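Local atomic coordinates of Afp3 (Serratia entomophila, PDB entry 6RBN), a protein that probably builds, together with Afp2, the contractile sheath around the tube of the anti-feeding prophage, a phage-tail-like injection system. Residues Q311-V321 / V332-D340; Y346-A356 / M432-F440. All coordinates share one frame; numbering follows the deposited sequence.

Contact 1 (Q311-V321 / V332-D340); sequences QAELNPKGINV and VWGSRTQKD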
# COMPACT_ATOMS: atom_id res chain seq x y z
N GLN D 311 21.99 35.06 -70.43
CA GLN D 311 22.06 34.64 -69.03
C GLN D 311 23.08 33.53 -68.84
O GLN D 311 23.64 33.40 -67.74
CB GLN D 311 20.67 34.21 -68.54
CG GLN D 311 20.59 34.01 -67.03
CD GLN D 311 19.22 33.65 -66.53
OE1 GLN D 311 18.28 33.51 -67.31
NE2 GLN D 311 19.09 33.50 -65.22
N ALA D 312 23.36 32.76 -69.88
CA ALA D 312 24.37 31.71 -69.82
C ALA D 312 25.79 32.25 -69.67
O ALA D 312 26.67 31.51 -69.23
CB ALA D 312 24.30 30.83 -71.07
N GLU D 313 26.04 33.50 -70.05
CA GLU D 313 27.32 34.14 -69.79
C GLU D 313 27.28 35.01 -68.55
O GLU D 313 28.34 35.49 -68.12
CB GLU D 313 27.75 34.98 -71.00
CG GLU D 313 26.86 36.17 -71.27
CD GLU D 313 27.25 36.93 -72.51
OE1 GLU D 313 28.23 36.53 -73.18
OE2 GLU D 313 26.58 37.94 -72.83
N LEU D 314 26.10 35.23 -67.99
CA LEU D 314 25.91 36.02 -66.78
C LEU D 314 25.77 35.18 -65.52
O LEU D 314 26.29 35.58 -64.47
CB LEU D 314 24.69 36.92 -66.93
CG LEU D 314 24.86 38.37 -67.37
CD1 LEU D 314 25.68 38.54 -68.63
CD2 LEU D 314 23.48 38.94 -67.60
N ASN D 315 25.09 34.03 -65.57
CA ASN D 315 24.89 33.23 -64.37
C ASN D 315 26.16 32.55 -63.84
O ASN D 315 26.20 32.25 -62.64
CB ASN D 315 23.83 32.16 -64.57
CG ASN D 315 23.23 31.69 -63.26
OD1 ASN D 315 23.37 32.33 -62.23
ND2 ASN D 315 22.63 30.52 -63.28
N PRO D 316 27.23 32.27 -64.64
CA PRO D 316 28.52 32.01 -63.98
C PRO D 316 29.29 33.27 -63.62
O PRO D 316 30.52 33.32 -63.70
CB PRO D 316 29.28 31.18 -65.03
CG PRO D 316 28.24 30.57 -65.86
CD PRO D 316 27.18 31.61 -65.96
N LYS D 317 28.54 34.27 -63.18
CA LYS D 317 28.91 35.36 -62.30
C LYS D 317 27.68 35.55 -61.43
O LYS D 317 26.63 34.96 -61.68
CB LYS D 317 29.27 36.65 -63.05
CG LYS D 317 30.51 36.57 -63.92
CD LYS D 317 30.80 37.89 -64.59
CE LYS D 317 29.81 38.16 -65.71
NZ LYS D 317 29.96 37.18 -66.80
N GLY D 318 27.78 36.37 -60.39
CA GLY D 318 26.55 36.59 -59.66
C GLY D 318 25.79 37.75 -60.26
O GLY D 318 26.02 38.89 -59.87
N ILE D 319 24.87 37.48 -61.19
CA ILE D 319 24.14 38.54 -61.86
C ILE D 319 22.64 38.46 -61.59
O ILE D 319 21.98 39.49 -61.46
CB ILE D 319 24.44 38.56 -63.38
CG1 ILE D 319 25.94 38.68 -63.61
CG2 ILE D 319 23.83 39.78 -64.03
CD1 ILE D 319 26.57 39.93 -63.02
N ASN D 320 22.09 37.24 -61.51
CA ASN D 320 20.77 36.95 -60.92
C ASN D 320 19.64 37.69 -61.64
O ASN D 320 19.03 38.62 -61.12
CB ASN D 320 20.76 37.27 -59.42
CG ASN D 320 21.71 36.41 -58.64
OD1 ASN D 320 21.86 35.23 -58.92
ND2 ASN D 320 22.36 37.00 -57.65
N VAL D 321 19.41 37.27 -62.88
CA VAL D 321 18.53 37.98 -63.80
C VAL D 321 17.08 37.87 -63.35
O VAL D 321 16.59 36.80 -62.97
CB VAL D 321 18.74 37.43 -65.22
CG1 VAL D 321 17.83 38.12 -66.18
CG2 VAL D 321 20.18 37.60 -65.64
N VAL D 332 12.02 36.48 -60.06
CA VAL D 332 13.45 36.57 -59.78
C VAL D 332 14.07 35.19 -60.00
O VAL D 332 13.53 34.16 -59.60
CB VAL D 332 13.69 37.12 -58.36
CG1 VAL D 332 12.94 36.33 -57.31
CG2 VAL D 332 15.17 37.17 -58.04
N TRP D 333 15.20 35.17 -60.72
CA TRP D 333 15.65 33.92 -61.31
C TRP D 333 17.17 33.87 -61.19
O TRP D 333 17.89 34.34 -62.08
CB TRP D 333 15.19 33.84 -62.76
CG TRP D 333 15.29 32.51 -63.41
CD1 TRP D 333 16.19 32.12 -64.33
CD2 TRP D 333 14.41 31.39 -63.20
NE1 TRP D 333 15.96 30.83 -64.72
CE2 TRP D 333 14.87 30.36 -64.03
CE3 TRP D 333 13.30 31.17 -62.39
CZ2 TRP D 333 14.25 29.12 -64.08
CZ3 TRP D 333 12.69 29.94 -62.44
CH2 TRP D 333 13.17 28.93 -63.27
N GLY D 334 17.66 33.28 -60.11
CA GLY D 334 19.07 33.24 -59.82
C GLY D 334 19.34 33.52 -58.35
O GLY D 334 18.75 34.44 -57.78
N SER D 335 20.22 32.73 -57.73
CA SER D 335 20.50 32.86 -56.31
C SER D 335 21.99 32.70 -56.03
O SER D 335 22.40 31.99 -55.12
CB SER D 335 19.69 31.86 -55.51
OG SER D 335 20.11 30.54 -55.79
N ARG D 336 22.83 33.37 -56.81
CA ARG D 336 24.27 33.33 -56.61
C ARG D 336 24.81 34.65 -56.07
O ARG D 336 24.24 35.72 -56.31
CB ARG D 336 25.02 32.99 -57.90
CG ARG D 336 25.05 31.52 -58.24
CD ARG D 336 25.91 31.29 -59.46
NE ARG D 336 26.21 29.88 -59.68
CZ ARG D 336 25.46 29.06 -60.40
NH1 ARG D 336 24.35 29.51 -60.96
NH2 ARG D 336 25.81 27.79 -60.55
N THR D 337 25.92 34.55 -55.34
CA THR D 337 26.67 35.70 -54.86
C THR D 337 27.84 35.98 -55.80
O THR D 337 28.05 35.30 -56.80
CB THR D 337 27.17 35.45 -53.44
OG1 THR D 337 28.05 34.32 -53.43
CG2 THR D 337 26.02 35.19 -52.50
N GLN D 338 28.62 37.00 -55.46
CA GLN D 338 29.80 37.35 -56.24
C GLN D 338 30.96 36.39 -56.04
O GLN D 338 31.87 36.37 -56.87
CB GLN D 338 30.25 38.77 -55.90
CG GLN D 338 29.35 39.85 -56.43
CD GLN D 338 29.39 39.90 -57.93
OE1 GLN D 338 28.42 39.56 -58.60
NE2 GLN D 338 30.52 40.30 -58.48
N LYS D 339 30.95 35.61 -54.96
CA LYS D 339 32.06 34.71 -54.69
C LYS D 339 31.93 33.45 -55.53
O LYS D 339 30.87 32.82 -55.57
CB LYS D 339 32.07 34.35 -53.20
CG LYS D 339 33.26 33.52 -52.77
CD LYS D 339 34.52 34.35 -52.77
CE LYS D 339 35.69 33.56 -52.23
NZ LYS D 339 36.95 34.35 -52.28
N ASP D 340 33.01 33.09 -56.22
CA ASP D 340 33.02 31.92 -57.10
C ASP D 340 33.50 30.67 -56.37
O ASP D 340 33.72 29.63 -57.00
CB ASP D 340 33.90 32.21 -58.32
CG ASP D 340 33.54 31.35 -59.52
OD1 ASP D 340 32.57 30.57 -59.44
OD2 ASP D 340 34.24 31.46 -60.55
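The side-chain nitrogen ND2 of N320 is held by two carbonyl oxygens: it donates to R336 O at 2.6 Å, nearly straight and in the carbonyl plane, and more weakly to V206 O. The amide oxygen is used too, since R336 N donates to N320 OD1 at 3.0 Å with an N-H...O angle of 172°. Both backbone groups of R336 are therefore paired with one flat side chain, much as a neighbouring strand would do, and asparagine suits the place because donor and acceptor sit side by side on a short stem. With CG lying opposite the carbonyl carbon (chi1 -64°), the amide is swung across to the second segment. Facing the backbone of N320, G334 has no side chain to collide with N320 CA, so the two CA atoms come within 4.2 Å; the backbone conformation there would also press a side chain against the preceding carbonyl oxygen. A weak bond from W333 N to V321 O lies just beyond strands 322-325 and 329-332. Q311, stretched out from CB to its amide, brings NE2 in the plane of the indole to its edge, 3.3 Å from W333 CD1, while its OE1 bonds to R323. The extended R336 side chain crosses N315 at about a right angle, the amide and guanidinium planes lying 81° apart. N315 ND2 lies at the guanidinium edge, but as two donors ND2 and NH1 do not pair; ND2 instead donates to S6 O of a neighbouring Afp3 subunit, and R336 NH2 forms a salt bridge with E439. Two loops are thus tied within the subtilisin-like domain by an amide imitating a peptide, which satisfies the backbone N and O of R336 and leaves the guanidinium available to the C-terminal part.

Contact 2 (Y346-A356 / M432-F440); sequences YIPVRRLFDAA and MAAVRPAEF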
# COMPACT_ATOMS: atom_id res chain seq x y z
N TYR D 346 26.22 30.33 -53.20
CA TYR D 346 24.79 30.60 -53.23
C TYR D 346 24.38 31.60 -52.17
O TYR D 346 25.01 31.70 -51.11
CB TYR D 346 24.00 29.30 -53.05
CG TYR D 346 24.17 28.34 -54.19
CD1 TYR D 346 23.49 28.52 -55.38
CD2 TYR D 346 25.01 27.24 -54.07
CE1 TYR D 346 23.65 27.64 -56.43
CE2 TYR D 346 25.17 26.35 -55.11
CZ TYR D 346 24.48 26.56 -56.29
OH TYR D 346 24.64 25.68 -57.33
N ILE D 347 23.33 32.36 -52.47
CA ILE D 347 22.73 33.25 -51.47
C ILE D 347 22.18 32.53 -50.25
O ILE D 347 22.48 32.97 -49.13
CB ILE D 347 21.70 34.17 -52.14
CG1 ILE D 347 22.37 35.03 -53.21
CG2 ILE D 347 21.04 35.08 -51.13
CD1 ILE D 347 21.39 35.77 -54.07
N PRO D 348 21.37 31.44 -50.35
CA PRO D 348 20.80 30.89 -49.10
C PRO D 348 21.81 30.19 -48.20
O PRO D 348 21.56 30.05 -47.00
CB PRO D 348 19.74 29.91 -49.61
CG PRO D 348 20.21 29.49 -50.90
CD PRO D 348 20.81 30.70 -51.50
N VAL D 349 22.94 29.74 -48.74
CA VAL D 349 23.99 29.19 -47.90
C VAL D 349 24.71 30.31 -47.16
O VAL D 349 25.06 30.18 -45.98
CB VAL D 349 24.96 28.34 -48.74
CG1 VAL D 349 26.08 27.77 -47.90
CG2 VAL D 349 24.20 27.24 -49.44
N ARG D 350 24.90 31.45 -47.83
CA ARG D 350 25.61 32.57 -47.22
C ARG D 350 24.76 33.25 -46.15
O ARG D 350 25.27 33.56 -45.06
CB ARG D 350 26.01 33.57 -48.30
CG ARG D 350 26.61 34.87 -47.80
CD ARG D 350 28.01 34.71 -47.25
NE ARG D 350 28.03 34.49 -45.81
CZ ARG D 350 29.12 34.23 -45.10
NH1 ARG D 350 30.30 34.17 -45.70
NH2 ARG D 350 29.04 34.04 -43.79
N ARG D 351 23.48 33.49 -46.42
CA ARG D 351 22.63 34.17 -45.46
C ARG D 351 22.15 33.26 -44.34
O ARG D 351 21.61 33.76 -43.35
CB ARG D 351 21.43 34.80 -46.15
CG ARG D 351 21.79 35.98 -47.03
CD ARG D 351 20.56 36.61 -47.67
NE ARG D 351 19.69 37.24 -46.69
CZ ARG D 351 18.47 36.82 -46.40
NH1 ARG D 351 17.97 35.76 -47.02
NH2 ARG D 351 17.74 37.46 -45.50
N LEU D 352 22.31 31.94 -44.47
CA LEU D 352 22.08 31.06 -43.33
C LEU D 352 23.17 31.23 -42.29
O LEU D 352 22.89 31.34 -41.09
CB LEU D 352 22.01 29.60 -43.79
CG LEU D 352 21.83 28.56 -42.69
CD1 LEU D 352 20.50 28.74 -41.99
CD2 LEU D 352 21.96 27.17 -43.27
N PHE D 353 24.43 31.25 -42.73
CA PHE D 353 25.55 31.49 -41.83
C PHE D 353 25.56 32.90 -41.27
O PHE D 353 25.98 33.09 -40.12
CB PHE D 353 26.87 31.19 -42.54
CG PHE D 353 27.21 29.73 -42.59
CD1 PHE D 353 27.96 29.16 -41.58
CD2 PHE D 353 26.74 28.92 -43.60
CE1 PHE D 353 28.27 27.81 -41.61
CE2 PHE D 353 27.04 27.58 -43.64
CZ PHE D 353 27.80 27.02 -42.64
N ASP D 354 25.11 33.90 -42.02
CA ASP D 354 25.04 35.24 -41.47
C ASP D 354 23.94 35.37 -40.43
O ASP D 354 24.08 36.13 -39.46
CB ASP D 354 24.83 36.28 -42.57
CG ASP D 354 26.05 36.45 -43.45
OD1 ASP D 354 27.17 36.19 -42.96
OD2 ASP D 354 25.89 36.86 -44.61
N ALA D 355 22.84 34.63 -40.60
CA ALA D 355 21.74 34.70 -39.64
C ALA D 355 22.00 33.85 -38.41
O ALA D 355 21.52 34.19 -37.32
CB ALA D 355 20.43 34.27 -40.30
N ALA D 356 22.74 32.75 -38.56
CA ALA D 356 23.05 31.92 -37.40
C ALA D 356 24.11 32.58 -36.53
O ALA D 356 24.04 32.50 -35.30
CB ALA D 356 23.50 30.54 -37.85
N MET D 432 28.80 23.95 -39.16
CA MET D 432 27.49 23.61 -39.67
C MET D 432 27.61 22.99 -41.05
O MET D 432 28.67 23.01 -41.67
CB MET D 432 26.56 24.82 -39.72
CG MET D 432 26.03 25.28 -38.39
SD MET D 432 24.91 26.68 -38.54
CE MET D 432 26.09 28.00 -38.73
N ALA D 433 26.50 22.45 -41.53
CA ALA D 433 26.44 21.82 -42.85
C ALA D 433 25.11 22.20 -43.50
O ALA D 433 24.05 21.75 -43.06
CB ALA D 433 26.58 20.31 -42.75
N ALA D 434 25.17 23.03 -44.54
CA ALA D 434 23.99 23.50 -45.23
C ALA D 434 23.73 22.69 -46.50
O ALA D 434 24.61 21.98 -47.00
CB ALA D 434 24.13 24.98 -45.59
N VAL D 435 22.51 22.80 -47.01
CA VAL D 435 22.08 22.10 -48.21
C VAL D 435 22.03 23.11 -49.36
O VAL D 435 21.71 24.29 -49.15
CB VAL D 435 20.73 21.39 -47.99
CG1 VAL D 435 19.60 22.36 -47.68
CG2 VAL D 435 20.38 20.46 -49.14
N ARG D 436 22.42 22.66 -50.57
CA ARG D 436 22.49 23.51 -51.75
C ARG D 436 21.28 23.30 -52.64
O ARG D 436 20.75 22.19 -52.74
CB ARG D 436 23.77 23.21 -52.55
CG ARG D 436 25.03 23.83 -51.98
CD ARG D 436 25.73 22.91 -51.01
NE ARG D 436 27.05 23.42 -50.64
CZ ARG D 436 27.28 24.14 -49.55
NH1 ARG D 436 26.29 24.44 -48.73
NH2 ARG D 436 28.51 24.56 -49.29
N PRO D 437 20.79 24.35 -53.30
CA PRO D 437 19.58 24.22 -54.11
C PRO D 437 19.83 23.52 -55.44
O PRO D 437 20.95 23.47 -55.95
CB PRO D 437 19.14 25.67 -54.33
CG PRO D 437 20.39 26.44 -54.24
CD PRO D 437 21.23 25.75 -53.22
N ALA D 438 18.75 22.99 -56.00
CA ALA D 438 18.76 22.38 -57.32
C ALA D 438 18.40 23.44 -58.34
O ALA D 438 17.25 23.88 -58.43
CB ALA D 438 17.76 21.22 -57.41
N GLU D 439 19.39 23.86 -59.13
CA GLU D 439 19.16 24.89 -60.13
C GLU D 439 19.23 24.39 -61.56
O GLU D 439 18.98 25.18 -62.47
CB GLU D 439 20.16 26.04 -59.92
CG GLU D 439 21.59 25.61 -59.98
CD GLU D 439 22.54 26.77 -59.79
OE1 GLU D 439 22.06 27.92 -59.69
OE2 GLU D 439 23.76 26.54 -59.73
N PHE D 440 19.53 23.12 -61.79
CA PHE D 440 19.52 22.60 -63.15
C PHE D 440 18.70 21.32 -63.18
O PHE D 440 18.94 20.40 -62.39
CB PHE D 440 20.94 22.32 -63.65
CG PHE D 440 21.85 23.50 -63.58
CD1 PHE D 440 21.67 24.58 -64.42
CD2 PHE D 440 22.91 23.52 -62.70
CE1 PHE D 440 22.51 25.67 -64.35
CE2 PHE D 440 23.76 24.60 -62.64
CZ PHE D 440 23.56 25.68 -63.46
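Helix 347-364 of the sheath C-terminal domain lies along the chain that leads into strand 437-446; V349, L352, F353 and A356 line one side of the helix, with Y346 at the N-cap. P437, A438 and F440 pair as an antiparallel ladder with a strand of an Afp2 chain, so the sheet continues into Afp2, and Y346 at the helix start meets this strand. At the far end M432 makes a Met-aromatic contact, SD lying 5.1 Å obliquely from the F353 ring centroid; a bend at chi3 (-79°) carries its flexible CE to 3.6 Å from F353 CD1 and against A356. A434, small enough to let the chain approach, sets its CB 3.9 Å from L352 CD2 and also close to V349 CG1. R436 crosses V349 at about a right angle, with NH1 3.4 Å from V349 CG1. Y346 offers one ring face to P437, whose CD sits 4.1 Å from the ring centroid in a CH-pi contact. Its hydroxyl is the polar end: Y346 OH donates to E439 OE2 at 2.7 Å, meeting from above the carboxylate plane the oxygen that R336 also pairs with.

In the fold
Followed from the N terminus, the chain leaves helix 308-311, runs through 311-321, turns back through the strand pair 322-325 and 329-332, and reaches 332-340, where contact 1 closes this short loop of the subtilisin-like domain. Only a few residues later helix 347-364 begins, and contact 2 closes a much longer loop, holding helix 374-392 and strand 425-432, when 432-440 returns to that helix. The two loops follow one another in series, neither enclosing the other. They nevertheless touch: the R336-E439 salt bridge and a probable hydrogen bond from I347 N to S335 O join the subtilisin-like part to the C-terminal domain.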